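PDB 6KXT: protein BONZAI 1, which binds phospholipids in a calcium-dependent manner and restrains cell death and defence responses in Arabidopsis thaliana. Local coordinates for residues Leu36-Ile41 against Ser79-Glu84. Sequence-based numbering, arbitrary orientation. Where two conformers were deposited one is given.
Sequences LVVSKI and SPVIIE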
loop_
_atom_site.group_PDB
_atom_site.type_symbol
_atom_site.label_atom_id
_atom_site.label_comp_id
_atom_site.label_asym_id
_atom_site.label_seq_id
_atom_site.Cartn_x
_atom_site.Cartn_y
_atom_site.Cartn_z
ATOM N N LEU A 36 -6.759 -1.916 -0.390
ATOM C CA LEU A 36 -5.429 -1.472 -0.875
ATOM C C LEU A 36 -4.966 -2.366 -2.020
ATOM O O LEU A 36 -5.228 -3.592 -2.007
ATOM C CB LEU A 36 -4.330 -1.530 0.197
ATOM C CG LEU A 36 -4.572 -0.768 1.478
ATOM C CD1 LEU A 36 -3.378 -0.946 2.416
ATOM C CD2 LEU A 36 -4.815 0.682 1.183
ATOM N N VAL A 37 -4.278 -1.781 -2.964
ATOM C CA VAL A 37 -3.584 -2.514 -4.047
ATOM C C VAL A 37 -2.122 -2.078 -3.989
ATOM O O VAL A 37 -1.809 -0.886 -3.954
ATOM C CB VAL A 37 -4.200 -2.188 -5.416
ATOM C CG1 VAL A 37 -3.405 -2.866 -6.507
ATOM C CG2 VAL A 37 -5.682 -2.569 -5.422
ATOM N N VAL A 38 -1.225 -3.061 -3.961
ATOM C CA VAL A 38 0.234 -2.841 -4.098
ATOM C C VAL A 38 0.632 -3.177 -5.516
ATOM O O VAL A 38 0.228 -4.253 -5.993
ATOM C CB VAL A 38 1.002 -3.690 -3.091
ATOM C CG1 VAL A 38 2.477 -3.429 -3.205
ATOM C CG2 VAL A 38 0.559 -3.384 -1.674
ATOM N N SER A 39 1.322 -2.273 -6.175
ATOM C CA SER A 39 1.694 -2.461 -7.601
ATOM C C SER A 39 3.177 -2.191 -7.810
ATOM O O SER A 39 3.800 -1.254 -7.277
ATOM C CB SER A 39 0.856 -1.580 -8.524
ATOM O OG SER A 39 -0.498 -1.795 -8.266
ATOM N N LYS A 40 3.773 -3.032 -8.673
ATOM C CA LYS A 40 5.190 -2.938 -9.074
ATOM C C LYS A 40 5.368 -1.960 -10.231
ATOM O O LYS A 40 4.584 -2.000 -11.169
ATOM C CB LYS A 40 5.677 -4.345 -9.415
ATOM C CG LYS A 40 7.147 -4.461 -9.797
ATOM C CD LYS A 40 7.449 -5.833 -10.377
ATOM C CE LYS A 40 8.915 -6.204 -10.358
ATOM N NZ LYS A 40 9.769 -5.108 -10.864
ATOM N N ILE A 41 6.325 -1.074 -10.118
ATOM C CA ILE A 41 6.654 -0.094 -11.184
ATOM C C ILE A 41 7.406 -0.811 -12.320
ATOM O O ILE A 41 8.340 -1.605 -12.072
ATOM C CB ILE A 41 7.439 1.074 -10.591
ATOM C CG1 ILE A 41 6.506 1.857 -9.651
ATOM C CG2 ILE A 41 7.978 1.958 -11.721
ATOM C CD1 ILE A 41 7.147 2.860 -8.733
ATOM N N SER A 79 13.225 -1.137 -3.858
ATOM C CA SER A 79 12.503 -0.639 -5.055
ATOM C C SER A 79 11.198 0.015 -4.594
ATOM O O SER A 79 10.358 -0.673 -4.016
ATOM C CB SER A 79 12.179 -1.739 -6.032
ATOM O OG SER A 79 13.389 -2.352 -6.526
ATOM N N PRO A 80 10.925 1.264 -4.996
ATOM C CA PRO A 80 9.613 1.824 -4.700
ATOM C C PRO A 80 8.524 0.979 -5.356
ATOM O O PRO A 80 8.677 0.507 -6.482
ATOM C CB PRO A 80 9.655 3.217 -5.330
ATOM C CG PRO A 80 11.144 3.557 -5.372
ATOM C CD PRO A 80 11.849 2.243 -5.573
ATOM N N VAL A 81 7.421 0.803 -4.635
ATOM C CA VAL A 81 6.160 0.273 -5.189
ATOM C C VAL A 81 5.080 1.336 -4.951
ATOM O O VAL A 81 5.294 2.293 -4.218
ATOM C CB VAL A 81 5.732 -1.075 -4.599
ATOM C CG1 VAL A 81 6.806 -2.129 -4.852
ATOM C CG2 VAL A 81 5.429 -0.985 -3.111
ATOM N N ILE A 82 3.980 1.210 -5.652
ATOM C CA ILE A 82 2.793 2.063 -5.446
ATOM C C ILE A 82 1.844 1.340 -4.533
ATOM O O ILE A 82 1.569 0.134 -4.718
ATOM C CB ILE A 82 2.081 2.414 -6.758
ATOM C CG1 ILE A 82 3.036 3.045 -7.758
ATOM C CG2 ILE A 82 0.926 3.308 -6.425
ATOM C CD1 ILE A 82 3.628 4.237 -7.240
ATOM N N ILE A 83 1.280 2.080 -3.568
ATOM C CA ILE A 83 0.231 1.539 -2.657
ATOM C C ILE A 83 -0.927 2.487 -2.777
ATOM O O ILE A 83 -0.766 3.660 -2.480
ATOM C CB ILE A 83 0.711 1.378 -1.209
ATOM C CG1 ILE A 83 1.984 0.533 -1.170
ATOM C CG2 ILE A 83 -0.386 0.752 -0.369
ATOM C CD1 ILE A 83 2.852 0.776 0.046
ATOM N N GLU A 84 -2.043 2.028 -3.311
ATOM C CA GLU A 84 -3.215 2.904 -3.479
ATOM C C GLU A 84 -4.379 2.340 -2.699
ATOM O O GLU A 84 -4.677 1.130 -2.745
ATOM C CB GLU A 84 -3.617 3.020 -4.944
ATOM C CG GLU A 84 -2.530 3.620 -5.765
ATOM C CD GLU A 84 -3.032 4.422 -6.945
ATOM O OE1 GLU A 84 -3.600 3.801 -7.886
ATOM O OE2 GLU A 84 -2.749 5.647 -6.915
HETATM O O HOH W 1 8.425 -1.713 -7.933
#
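The carbonyl oxygen of Ile82 takes the N-H of Ser39 at 2.8 Å (O to N), and the CA-H of Val38 also points at it, with CA 3.3 Å from that O. Ser39 O returns the bond to Ile82 N, so this hydrogen-bonded pair is closed on both sides. Two residues further along strand 81-87, and two back along strand 34-40, Glu84 and Val37 form a second such pair, Val37 N lying 2.9 Å from Glu84 O. The strands run antiparallel at 164°, their axes 4.7 Å apart. Between these rungs sits the non-hydrogen-bonded pair Val38 and Ile83, whose side chains lie side by side and point the same way, Val38 CG2 4.2 Å from Ile83 CG1. The other branch, Val38 CG1, stands anti to the backbone N (chi1 -178°) and meets Val81 CG2 at 3.8 Å, the two valines crossing obliquely. Leu36 and Ile83 both reach Leu135 of strand 133-143, so this face is turned to the second sheet. The other face carries Val37, Ser39, Ile82 and Glu84. Beyond the last bonded rung a water bridges the backbone, accepting from Ile41 N and donating to Pro80 O, 2.7 Å from the water oxygen. The Ile41 side chain is directed at the segment 79-84, CG1 anti to the carbonyl carbon (chi1 -67°); its CD1 packs 4.1 Å from Ile82 CD1, the side chains crossing at about a right angle, and lies near Pro80 O, the oxygen that takes the water, and near Pro80 CB. Strands 48-52 and 95-102 flank the pair, at the centre of the four-stranded antiparallel sheet in the beta sandwich of this C2 domain, the copine's second.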